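Local coordinates for protein glutathione S-transferase (Pseudomonas protegens, PDB 4IKH) that binds two glutathione molecules and probably works as a glutathione transferase, as expected of a member of the GST superfamily, at residues L121-G126 with G164-H169; G129-Q134 with K160-V165; E174-E179 with I186-W191. All coordinates share one frame; numbering follows the deposited sequence.

In the fold
All three contacts lie in the helical C-terminal part of the glutathione transferase fold. Contact 1 and contact 2 both join helix 111-140 to helix 150-170; their centres are about 8 Å apart, and they share Gly-164 and Val-165. Contact 3 follows them along the chain, tying the loop 174-179 to helix 183-196, with its centre about 9 Å from that of contact 1 and about 15 Å from that of contact 2. His-169 of contact 1 is hydrogen-bonded to Ile-176 of contact 3, while Phe-132 of contact 2 packs on Trp-191. Met-125 of contact 1 touches one glutathione; Gly-129, Pro-130, Gly-133 and Trp-191 line the site of another.

Contact 1 (L121-G126 with G164-H169); sequences LMFQMG and GVLDKH. With GSH (glutathione), chain B.
Apolar contact alone joins Phe-123 to Val-165 and Leu-166; no hydrogen bond links 121-126 with 164-169. Phe-123 points its CB bond at helix 150-170, and with CG anti to the backbone N (chi1 172°) the ring reaches out until CZ comes within 3.9 Å of Val-165 CG1. CE1 lies equally near that methyl, so the far end of the ring is what does the touching, and the two side chains cross obliquely. The CB bond of Val-165 is also directed at the opposite helix, and its CG1, the branch beside its own carbonyl carbon, does the touching. Leu-166 adds a looser touch, its CD1 lying 4.5 Å from Phe-123 CE2. The CA atoms of Phe-123 and Leu-166 stay 9.6 Å apart, so side chains from both helices have to fill the space between the backbones. All three residues are buried, and Trp-120 meets the Phe-123 ring edge-to-face.

The hydrogen bonds here run within each helix. Met-125 N bonds to Leu-121 O at 2.9 Å and Gly-126 N to Met-122 O at 2.8 Å, with a wider pi-type turn at 124-126; on the other side Lys-168 N bonds to Gly-164 O.

Another side chain of helix 111-140, Met-125, meets a ligand. This selenomethionine has its chain bent at chi2 and chi3, and its CE lies 3.6 Å from O11 of glutathione. Ser-92 and Glu-91 hydrogen-bond this glutathione, and Met-122 of the second subunit packs on Met-125. Helix 111-140 thus presents Phe-123 to the helical core and Met-125 to the ligand near the subunit interface, an arrangement that belongs to the all-helical C-terminal domain of the glutathione transferase fold, beside its glutathione site.

Contact 2 (G129-Q134 with K160-V165); sequences GPMFGQ and KRLLGV. With GSH (glutathione), chain D.
Leu-162 CD1 sits 3.8 Å from CB of Met-131, the closest approach between 129-134 and 160-165, whose axes come to 10.8 Å with 139° between their directions. The side chains of Met-131 and Leu-162 cross at about a right angle; the selenomethionine is touched near its root, while its outer end, bent at chi2 and chi3, leads away from the contact. Beside this pair, Phe-132 brings CZ to 4.0 Å from Leu-163 CD2, and Leu-163 CG is just as near. With CG beside the backbone N (chi1 -72°), the Phe-132 ring swings back toward helix 150-170, although its CB bond does not point there. CE1 of Phe-132 also approaches Leu-162 CD1, more loosely at 4.4 Å. Helix 183-196 flanks the ring through Trp-191, Ile-192 and Leu-195.

Away from this buried row the contact thins out. Exposed Lys-160 points away, and partly exposed Arg-161 pairs with Glu-158 in a salt bridge and is hydrogen-bonded to Asn-70 of the second subunit.

Glutathione lies against other residues of 129-134: its O32 is 3.4 Å from CG of the Pro-130 ring, and Gly-133, with no side chain, lets O2 come to 3.3 Å from its CA. The chemistry implies that these two segments meet through hydrocarbon groups, with no hydrogen bond between them, while polar ligand atoms meet residues outside that apolar row.

Contact 3 (E174-E179 with I186-W191); sequences EWIMGE and IATFPW. With GSH (glutathione), chain D.
Ile-176 meets Thr-188 and Phe-189 where a type I beta turn, Trp-175 to Gly-178, packs on helix 183-196 in the C-terminal helical domain of the glutathione transferase fold. Ile-176 has the largest area buried here. Its CB bond points at the helix, and its longer branch does the touching: CD1 lies 3.6 Å from Thr-188 OG1 and 3.8 Å from Thr-188 CB. The methyl thus rests against the hydroxyl end of Thr-188 as an apolar neighbour, while OG1 finds its polar partner in its own helix, the carbonyl of Ala-184.

Phe-189 comes next in buried area. Its ring and the Ile-176 side chain slide past each other in opposite directions, with CE2 of Phe-189 4.0 Å from CD1 of Ile-176. Carbon CG of Phe-189 stands anti to the carbonyl carbon (chi1 -61°), which puts the ring alongside the isoleucine, and Val-216 and Leu-217 of helix 211-220 pack on it too.

The bond from Gly-178 N to Trp-175 O (2.8 Å) closes the turn, and the reciprocal bond from Trp-175 N to Gly-178 O (2.7 Å) pairs the residues that flank it. Next to the turn the geometry fits a classic beta bulge, Glu-174 and Trp-175 facing Gly-178. Asp-185 OD1 receives a hydrogen bond from Ile-176 N.

Farther along the helix, Trp-191 turns to the ligand and hydrogen-bonds Asn-32 through NE1. Were Trp-191 replaced by an alanine, Asn-32 OD1 would probably lose its indole partner and a gap would be likely to open beside glutathione. At the edge of the Trp-191 ring, in its plane, sits C2 of glutathione, and CH2 of Trp-191 comes within 3.5 Å of the ligand atom CB2.

Contact 1 (L121-G126 with G164-H169)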
loop_
_atom_site.group_PDB
_atom_site.type_symbol
_atom_site.label_atom_id
_atom_site.label_comp_id
_atom_site.label_asym_id
_atom_site.label_seq_id
_atom_site.Cartn_x
_atom_site.Cartn_y
_atom_site.Cartn_z
ATOM N N LEU A 121 -4.788 3.438 -6.040
ATOM C CA LEU A 121 -3.454 3.693 -5.495
ATOM C C LEU A 121 -3.052 2.585 -4.522
ATOM O O LEU A 121 -1.906 2.123 -4.531
ATOM C CB LEU A 121 -3.386 5.063 -4.811
ATOM C CG LEU A 121 -2.138 5.346 -3.956
ATOM C CD1 LEU A 121 -0.874 5.478 -4.787
ATOM C CD2 LEU A 121 -2.340 6.592 -3.087
HETATM N N MSE A 122 -3.995 2.138 -3.695
HETATM C CA MSE A 122 -3.719 1.027 -2.775
HETATM C C MSE A 122 -3.462 -0.270 -3.536
HETATM O O MSE A 122 -2.588 -1.048 -3.166
HETATM C CB MSE A 122 -4.868 0.837 -1.792
HETATM C CG MSE A 122 -5.022 1.978 -0.840
HETATM SE SE MSE A 122 -3.395 2.213 0.230
HETATM C CE MSE A 122 -4.166 3.545 1.413
ATOM N N PHE A 123 -4.229 -0.502 -4.598
ATOM C CA PHE A 123 -3.999 -1.635 -5.496
ATOM C C PHE A 123 -2.552 -1.675 -5.980
ATOM O O PHE A 123 -1.945 -2.745 -6.052
ATOM C CB PHE A 123 -4.970 -1.558 -6.679
ATOM C CG PHE A 123 -4.710 -2.568 -7.767
ATOM C CD1 PHE A 123 -5.147 -3.879 -7.635
ATOM C CD2 PHE A 123 -4.071 -2.191 -8.943
ATOM C CE1 PHE A 123 -4.939 -4.809 -8.655
ATOM C CE2 PHE A 123 -3.849 -3.112 -9.970
ATOM C CZ PHE A 123 -4.275 -4.426 -9.819
ATOM N N GLN A 124 -2.001 -0.511 -6.312
ATOM C CA GLN A 124 -0.602 -0.429 -6.723
ATOM C C GLN A 124 0.332 -0.659 -5.512
ATOM O O GLN A 124 1.269 -1.450 -5.582
ATOM C CB GLN A 124 -0.320 0.950 -7.313
ATOM C CG GLN A 124 1.081 1.086 -7.916
ATOM C CD GLN A 124 2.175 1.299 -6.871
ATOM O OE1 GLN A 124 2.060 2.154 -5.988
ATOM N NE2 GLN A 124 3.248 0.516 -6.971
HETATM N N MSE A 125 0.080 0.068 -4.426
HETATM C CA MSE A 125 0.913 -0.006 -3.218
HETATM C C MSE A 125 1.043 -1.406 -2.642
HETATM O O MSE A 125 2.136 -1.811 -2.225
HETATM C CB MSE A 125 0.373 0.954 -2.153
HETATM C CG MSE A 125 0.636 2.441 -2.490
HETATM SE SE MSE A 125 2.575 2.800 -2.628
HETATM C CE MSE A 125 3.015 2.487 -0.680
ATOM N N GLY A 126 -0.068 -2.137 -2.587
ATOM C CA GLY A 126 -0.074 -3.449 -1.956
ATOM C C GLY A 126 0.011 -4.608 -2.921
ATOM O O GLY A 126 0.151 -5.752 -2.509
ATOM N N GLY A 164 -3.810 -8.303 -15.763
ATOM C CA GLY A 164 -5.111 -8.602 -16.334
ATOM C C GLY A 164 -6.229 -7.870 -15.621
ATOM O O GLY A 164 -7.223 -7.492 -16.236
ATOM N N VAL A 165 -6.082 -7.672 -14.314
ATOM C CA VAL A 165 -7.075 -6.919 -13.568
ATOM C C VAL A 165 -7.060 -5.491 -14.088
ATOM O O VAL A 165 -8.106 -4.896 -14.379
ATOM C CB VAL A 165 -6.776 -6.923 -12.049
ATOM C CG1 VAL A 165 -7.575 -5.837 -11.347
ATOM C CG2 VAL A 165 -7.089 -8.284 -11.449
ATOM N N LEU A 166 -5.855 -4.952 -14.224
ATOM C CA LEU A 166 -5.687 -3.594 -14.706
ATOM C C LEU A 166 -6.100 -3.474 -16.186
ATOM O O LEU A 166 -6.693 -2.467 -16.602
ATOM C CB LEU A 166 -4.230 -3.183 -14.545
ATOM C CG LEU A 166 -3.968 -1.707 -14.827
ATOM C CD1 LEU A 166 -4.610 -0.858 -13.745
ATOM C CD2 LEU A 166 -2.467 -1.448 -14.906
ATOM N N ASP A 167 -5.785 -4.494 -16.976
ATOM C CA ASP A 167 -6.124 -4.465 -18.405
ATOM C C ASP A 167 -7.634 -4.445 -18.610
ATOM O O ASP A 167 -8.152 -3.645 -19.398
ATOM C CB ASP A 167 -5.499 -5.644 -19.142
ATOM C CG ASP A 167 -5.642 -5.530 -20.659
ATOM O OD1 ASP A 167 -4.952 -4.677 -21.261
ATOM O OD2 ASP A 167 -6.435 -6.303 -21.244
ATOM N N LYS A 168 -8.338 -5.322 -17.902
ATOM C CA LYS A 168 -9.794 -5.345 -17.944
ATOM C C LYS A 168 -10.357 -3.981 -17.547
ATOM O O LYS A 168 -11.300 -3.497 -18.147
ATOM C CB LYS A 168 -10.323 -6.424 -16.999
ATOM C CG LYS A 168 -11.836 -6.442 -16.827
ATOM C CD LYS A 168 -12.497 -7.362 -17.837
ATOM C CE LYS A 168 -13.915 -7.736 -17.413
ATOM N NZ LYS A 168 -13.930 -8.475 -16.110
ATOM N N HIS A 169 -9.757 -3.351 -16.545
ATOM C CA HIS A 169 -10.270 -2.082 -16.027
ATOM C C HIS A 169 -10.084 -0.908 -16.993
ATOM O O HIS A 169 -10.911 -0.010 -17.043
ATOM C CB HIS A 169 -9.598 -1.750 -14.695
ATOM C CG HIS A 169 -9.892 -0.368 -14.195
ATOM N ND1 HIS A 169 -11.092 -0.029 -13.601
ATOM C CD2 HIS A 169 -9.142 0.760 -14.196
ATOM C CE1 HIS A 169 -11.066 1.246 -13.257
ATOM N NE2 HIS A 169 -9.894 1.752 -13.606
HETATM N N1 GSH B . 6.452 1.032 -0.118
HETATM C CA1 GSH B . 7.607 1.822 -0.361
HETATM C C1 GSH B . 7.250 3.051 -1.146
HETATM O O11 GSH B . 6.298 3.008 -1.976
HETATM O O12 GSH B . 7.893 4.142 -0.992
HETATM C CB1 GSH B . 8.599 1.029 -1.144
HETATM C CG1 GSH B . 9.856 1.882 -1.324
HETATM C CD1 GSH B . 10.979 1.065 -1.916
HETATM O OE1 GSH B . 10.846 -0.126 -2.104
HETATM N N2 GSH B . 12.233 1.718 -2.276
HETATM C CA2 GSH B . 13.300 0.951 -2.834
HETATM C C2 GSH B . 14.475 1.144 -1.894
HETATM O O2 GSH B . 14.645 2.251 -1.371
HETATM C CB2 GSH B . 13.670 1.463 -4.193
HETATM S SG2 GSH B . 12.304 1.393 -5.337
HETATM N N3 GSH B . 15.399 0.069 -1.591
HETATM C CA3 GSH B . 16.511 0.318 -0.696
HETATM C C3 GSH B . 16.684 -0.842 0.224
HETATM O O31 GSH B . 15.730 -1.642 0.420
HETATM O O32 GSH B . 17.788 -1.012 0.802
#

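Contact 2 (G129-Q134 with K160-V165)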
loop_
_atom_site.group_PDB
_atom_site.type_symbol
_atom_site.label_atom_id
_atom_site.label_comp_id
_atom_site.label_asym_id
_atom_site.label_seq_id
_atom_site.Cartn_x
_atom_site.Cartn_y
_atom_site.Cartn_z
ATOM N N GLY A 129 3.404 -2.910 -6.914
ATOM C CA GLY A 129 4.759 -2.650 -6.461
ATOM C C GLY A 129 5.426 -3.869 -5.858
ATOM O O GLY A 129 6.471 -4.304 -6.342
ATOM N N PRO A 130 4.835 -4.433 -4.791
ATOM C CA PRO A 130 5.523 -5.533 -4.093
ATOM C C PRO A 130 5.688 -6.778 -4.955
ATOM O O PRO A 130 6.719 -7.464 -4.864
ATOM C CB PRO A 130 4.586 -5.850 -2.920
ATOM C CG PRO A 130 3.876 -4.563 -2.646
ATOM C CD PRO A 130 3.648 -3.974 -4.056
HETATM N N MSE A 131 4.684 -7.091 -5.765
HETATM C CA MSE A 131 4.756 -8.302 -6.571
HETATM C C MSE A 131 5.692 -8.169 -7.774
HETATM O O MSE A 131 6.438 -9.101 -8.067
HETATM C CB MSE A 131 3.363 -8.789 -6.971
HETATM C CG MSE A 131 2.475 -9.133 -5.768
HETATM SE SE MSE A 131 3.133 -10.655 -4.719
HETATM C CE MSE A 131 3.936 -9.685 -3.207
ATOM N N PHE A 132 5.675 -7.028 -8.466
ATOM C CA PHE A 132 6.624 -6.824 -9.564
ATOM C C PHE A 132 8.045 -6.829 -8.988
ATOM O O PHE A 132 8.981 -7.296 -9.620
ATOM C CB PHE A 132 6.373 -5.498 -10.314
ATOM C CG PHE A 132 5.127 -5.484 -11.186
ATOM C CD1 PHE A 132 4.192 -6.513 -11.135
ATOM C CD2 PHE A 132 4.901 -4.426 -12.068
ATOM C CE1 PHE A 132 3.050 -6.482 -11.922
ATOM C CE2 PHE A 132 3.758 -4.393 -12.870
ATOM C CZ PHE A 132 2.837 -5.423 -12.797
ATOM N N GLY A 133 8.199 -6.297 -7.780
ATOM C CA GLY A 133 9.485 -6.305 -7.100
ATOM C C GLY A 133 10.023 -7.712 -6.910
ATOM O O GLY A 133 11.229 -7.949 -7.041
ATOM N N GLN A 134 9.134 -8.657 -6.610
ATOM C CA GLN A 134 9.558 -10.043 -6.467
ATOM C C GLN A 134 9.967 -10.641 -7.824
ATOM O O GLN A 134 10.887 -11.466 -7.894
ATOM C CB GLN A 134 8.467 -10.888 -5.811
ATOM C CG GLN A 134 8.052 -10.403 -4.413
ATOM C CD GLN A 134 9.196 -9.756 -3.656
ATOM O OE1 GLN A 134 9.208 -8.539 -3.461
ATOM N NE2 GLN A 134 10.173 -10.561 -3.244
ATOM N N LYS A 160 1.027 -11.442 -13.873
ATOM C CA LYS A 160 0.034 -11.644 -14.934
ATOM C C LYS A 160 -1.387 -11.375 -14.448
ATOM O O LYS A 160 -2.162 -10.715 -15.130
ATOM C CB LYS A 160 0.090 -13.075 -15.454
ATOM C CG LYS A 160 1.234 -13.384 -16.404
ATOM C CD LYS A 160 1.053 -14.791 -16.948
ATOM C CE LYS A 160 2.268 -15.266 -17.709
ATOM N NZ LYS A 160 2.057 -16.646 -18.231
ATOM N N ARG A 161 -1.730 -11.892 -13.268
ATOM C CA ARG A 161 -3.068 -11.696 -12.700
ATOM C C ARG A 161 -3.351 -10.217 -12.440
ATOM O O ARG A 161 -4.432 -9.723 -12.768
ATOM C CB ARG A 161 -3.234 -12.503 -11.404
ATOM C CG ARG A 161 -4.671 -12.559 -10.864
ATOM C CD ARG A 161 -4.684 -12.973 -9.387
ATOM N NE ARG A 161 -4.008 -11.976 -8.557
ATOM C CZ ARG A 161 -4.574 -10.848 -8.146
ATOM N NH1 ARG A 161 -5.827 -10.582 -8.483
ATOM N NH2 ARG A 161 -3.895 -9.982 -7.401
ATOM N N LEU A 162 -2.381 -9.510 -11.859
ATOM C CA LEU A 162 -2.537 -8.073 -11.607
ATOM C C LEU A 162 -2.685 -7.277 -12.918
ATOM O O LEU A 162 -3.524 -6.385 -13.011
ATOM C CB LEU A 162 -1.357 -7.539 -10.804
ATOM C CG LEU A 162 -1.229 -7.992 -9.343
ATOM C CD1 LEU A 162 0.219 -7.969 -8.902
ATOM C CD2 LEU A 162 -2.065 -7.080 -8.468
ATOM N N LEU A 163 -1.856 -7.597 -13.913
ATOM C CA LEU A 163 -1.894 -6.917 -15.208
ATOM C C LEU A 163 -3.251 -7.100 -15.882
ATOM O O LEU A 163 -3.785 -6.163 -16.483
ATOM C CB LEU A 163 -0.775 -7.427 -16.121
ATOM C CG LEU A 163 0.627 -6.901 -15.802
ATOM C CD1 LEU A 163 1.707 -7.725 -16.492
ATOM C CD2 LEU A 163 0.752 -5.426 -16.171
ATOM N N GLY A 164 -3.810 -8.303 -15.763
ATOM C CA GLY A 164 -5.111 -8.602 -16.334
ATOM C C GLY A 164 -6.229 -7.870 -15.621
ATOM O O GLY A 164 -7.223 -7.492 -16.236
ATOM N N VAL A 165 -6.082 -7.672 -14.314
ATOM C CA VAL A 165 -7.075 -6.919 -13.568
ATOM C C VAL A 165 -7.060 -5.491 -14.088
ATOM O O VAL A 165 -8.106 -4.896 -14.379
ATOM C CB VAL A 165 -6.776 -6.923 -12.049
ATOM C CG1 VAL A 165 -7.575 -5.837 -11.347
ATOM C CG2 VAL A 165 -7.089 -8.284 -11.449
HETATM N N1 GSH D . 17.253 -5.363 -1.607
HETATM C CA1 GSH D . 15.906 -5.453 -1.184
HETATM C C1 GSH D . 15.254 -6.669 -1.765
HETATM O O11 GSH D . 15.962 -7.631 -2.194
HETATM O O12 GSH D . 13.989 -6.742 -1.829
HETATM C CB1 GSH D . 15.182 -4.232 -1.641
HETATM C CG1 GSH D . 15.246 -4.079 -3.166
HETATM C CD1 GSH D . 14.123 -3.127 -3.512
HETATM O OE1 GSH D . 13.868 -2.235 -2.728
HETATM N N2 GSH D . 13.333 -3.281 -4.740
HETATM C CA2 GSH D . 12.264 -2.361 -5.012
HETATM C C2 GSH D . 10.932 -3.004 -4.643
HETATM O O2 GSH D . 10.750 -4.216 -4.848
HETATM C CB2 GSH D . 12.251 -1.996 -6.462
HETATM S SG2 GSH D . 13.718 -1.112 -6.910
HETATM N N3 GSH D . 9.839 -2.240 -4.047
HETATM C CA3 GSH D . 8.591 -2.934 -3.726
HETATM C C3 GSH D . 7.420 -1.999 -3.623
HETATM O O31 GSH D . 7.429 -0.875 -4.177
HETATM O O32 GSH D . 6.401 -2.333 -2.978
#

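Contact 3 (E174-E179 with I186-W191)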
loop_
_atom_site.group_PDB
_atom_site.type_symbol
_atom_site.label_atom_id
_atom_site.label_comp_id
_atom_site.label_asym_id
_atom_site.label_seq_id
_atom_site.Cartn_x
_atom_site.Cartn_y
_atom_site.Cartn_z
ATOM N N GLU A 174 -9.512 6.418 -20.762
ATOM C CA GLU A 174 -8.286 7.152 -21.047
ATOM C C GLU A 174 -7.181 6.865 -20.027
ATOM O O GLU A 174 -6.019 6.668 -20.392
ATOM C CB GLU A 174 -8.580 8.641 -21.061
ATOM C CG GLU A 174 -9.545 9.042 -22.163
ATOM C CD GLU A 174 -9.566 10.533 -22.366
ATOM O OE1 GLU A 174 -8.467 11.130 -22.385
ATOM O OE2 GLU A 174 -10.669 11.111 -22.491
ATOM N N TRP A 175 -7.555 6.868 -18.745
ATOM C CA TRP A 175 -6.630 6.591 -17.643
ATOM C C TRP A 175 -7.340 5.725 -16.612
ATOM O O TRP A 175 -8.516 5.404 -16.774
ATOM C CB TRP A 175 -6.193 7.893 -16.961
ATOM C CG TRP A 175 -5.548 8.896 -17.887
ATOM C CD1 TRP A 175 -6.137 9.992 -18.458
ATOM C CD2 TRP A 175 -4.185 8.902 -18.322
ATOM N NE1 TRP A 175 -5.219 10.671 -19.234
ATOM C CE2 TRP A 175 -4.014 10.022 -19.163
ATOM C CE3 TRP A 175 -3.086 8.067 -18.076
ATOM C CZ2 TRP A 175 -2.790 10.321 -19.771
ATOM C CZ3 TRP A 175 -1.878 8.361 -18.681
ATOM C CH2 TRP A 175 -1.736 9.482 -19.514
ATOM N N ILE A 176 -6.639 5.372 -15.538
ATOM C CA ILE A 176 -7.223 4.540 -14.488
ATOM C C ILE A 176 -8.572 5.065 -13.980
ATOM O O ILE A 176 -9.523 4.292 -13.835
ATOM C CB ILE A 176 -6.225 4.345 -13.312
ATOM C CG1 ILE A 176 -5.021 3.515 -13.788
ATOM C CG2 ILE A 176 -6.928 3.696 -12.121
ATOM C CD1 ILE A 176 -3.827 3.445 -12.820
HETATM N N MSE A 177 -8.662 6.367 -13.714
HETATM C CA MSE A 177 -9.928 6.957 -13.276
HETATM C C MSE A 177 -10.795 7.453 -14.448
HETATM O O MSE A 177 -11.569 8.417 -14.315
HETATM C CB MSE A 177 -9.683 8.094 -12.283
HETATM C CG MSE A 177 -9.158 7.595 -10.926
HETATM SE SE MSE A 177 -10.374 6.240 -10.199
HETATM C CE MSE A 177 -12.020 7.288 -10.251
ATOM N N GLY A 178 -10.672 6.790 -15.591
ATOM C CA GLY A 178 -11.444 7.179 -16.761
ATOM C C GLY A 178 -10.840 8.368 -17.477
ATOM O O GLY A 178 -9.721 8.289 -18.008
ATOM N N GLU A 179 -11.570 9.479 -17.482
ATOM C CA GLU A 179 -11.167 10.634 -18.275
ATOM C C GLU A 179 -10.014 11.426 -17.650
ATOM O O GLU A 179 -9.154 11.950 -18.357
ATOM C CB GLU A 179 -12.380 11.523 -18.550
ATOM C CG GLU A 179 -13.579 10.725 -19.065
ATOM C CD GLU A 179 -14.307 11.411 -20.203
ATOM O OE1 GLU A 179 -15.111 12.325 -19.925
ATOM O OE2 GLU A 179 -14.085 11.028 -21.374
ATOM N N ILE A 186 0.172 7.871 -11.931
ATOM C CA ILE A 186 1.536 8.233 -11.571
ATOM C C ILE A 186 2.191 7.151 -10.709
ATOM O O ILE A 186 3.393 6.910 -10.807
ATOM C CB ILE A 186 1.552 9.594 -10.849
ATOM C CG1 ILE A 186 1.066 10.685 -11.804
ATOM C CG2 ILE A 186 2.935 9.929 -10.321
ATOM C CD1 ILE A 186 1.036 12.071 -11.190
ATOM N N ALA A 187 1.392 6.484 -9.879
ATOM C CA ALA A 187 1.905 5.406 -9.033
ATOM C C ALA A 187 2.062 4.087 -9.794
ATOM O O ALA A 187 2.964 3.289 -9.510
ATOM C CB ALA A 187 1.000 5.213 -7.823
ATOM N N THR A 188 1.190 3.856 -10.770
ATOM C CA THR A 188 1.124 2.548 -11.418
ATOM C C THR A 188 2.097 2.379 -12.589
ATOM O O THR A 188 2.863 1.416 -12.622
ATOM C CB THR A 188 -0.329 2.224 -11.845
ATOM O OG1 THR A 188 -1.190 2.313 -10.697
ATOM C CG2 THR A 188 -0.426 0.826 -12.438
ATOM N N PHE A 189 2.070 3.296 -13.553
ATOM C CA PHE A 189 2.857 3.097 -14.776
ATOM C C PHE A 189 4.403 3.085 -14.687
ATOM O O PHE A 189 5.044 2.409 -15.487
ATOM C CB PHE A 189 2.299 3.955 -15.926
ATOM C CG PHE A 189 0.888 3.590 -16.260
ATOM C CD1 PHE A 189 0.630 2.460 -17.020
ATOM C CD2 PHE A 189 -0.180 4.305 -15.733
ATOM C CE1 PHE A 189 -0.663 2.073 -17.285
ATOM C CE2 PHE A 189 -1.469 3.922 -15.989
ATOM C CZ PHE A 189 -1.711 2.802 -16.769
ATOM N N PRO A 190 5.007 3.795 -13.712
ATOM C CA PRO A 190 6.461 3.628 -13.576
ATOM C C PRO A 190 6.849 2.188 -13.254
ATOM O O PRO A 190 7.948 1.754 -13.621
ATOM C CB PRO A 190 6.793 4.517 -12.377
ATOM C CG PRO A 190 5.778 5.592 -12.440
ATOM C CD PRO A 190 4.512 4.891 -12.860
ATOM N N TRP A 191 5.965 1.457 -12.576
ATOM C CA TRP A 191 6.233 0.052 -12.263
ATOM C C TRP A 191 6.054 -0.870 -13.470
ATOM O O TRP A 191 6.825 -1.810 -13.660
ATOM C CB TRP A 191 5.359 -0.425 -11.107
ATOM C CG TRP A 191 6.067 -0.352 -9.772
ATOM C CD1 TRP A 191 5.849 0.550 -8.766
ATOM C CD2 TRP A 191 7.124 -1.207 -9.322
ATOM N NE1 TRP A 191 6.700 0.297 -7.711
ATOM C CE2 TRP A 191 7.490 -0.777 -8.027
ATOM C CE3 TRP A 191 7.794 -2.298 -9.885
ATOM C CZ2 TRP A 191 8.498 -1.399 -7.291
ATOM C CZ3 TRP A 191 8.790 -2.916 -9.154
ATOM C CH2 TRP A 191 9.131 -2.467 -7.865
HETATM N N1 GSH D . 17.253 -5.363 -1.607
HETATM C CA1 GSH D . 15.906 -5.453 -1.184
HETATM C C1 GSH D . 15.254 -6.669 -1.765
HETATM O O11 GSH D . 15.962 -7.631 -2.194
HETATM O O12 GSH D . 13.989 -6.742 -1.829
HETATM C CB1 GSH D . 15.182 -4.232 -1.641
HETATM C CG1 GSH D . 15.246 -4.079 -3.166
HETATM C CD1 GSH D . 14.123 -3.127 -3.512
HETATM O OE1 GSH D . 13.868 -2.235 -2.728
HETATM N N2 GSH D . 13.333 -3.281 -4.740
HETATM C CA2 GSH D . 12.264 -2.361 -5.012
HETATM C C2 GSH D . 10.932 -3.004 -4.643
HETATM O O2 GSH D . 10.750 -4.216 -4.848
HETATM C CB2 GSH D . 12.251 -1.996 -6.462
HETATM S SG2 GSH D . 13.718 -1.112 -6.910
HETATM N N3 GSH D . 9.839 -2.240 -4.047
HETATM C CA3 GSH D . 8.591 -2.934 -3.726
HETATM C C3 GSH D . 7.420 -1.999 -3.623
HETATM O O31 GSH D . 7.429 -0.875 -4.177
HETATM O O32 GSH D . 6.401 -2.333 -2.978
#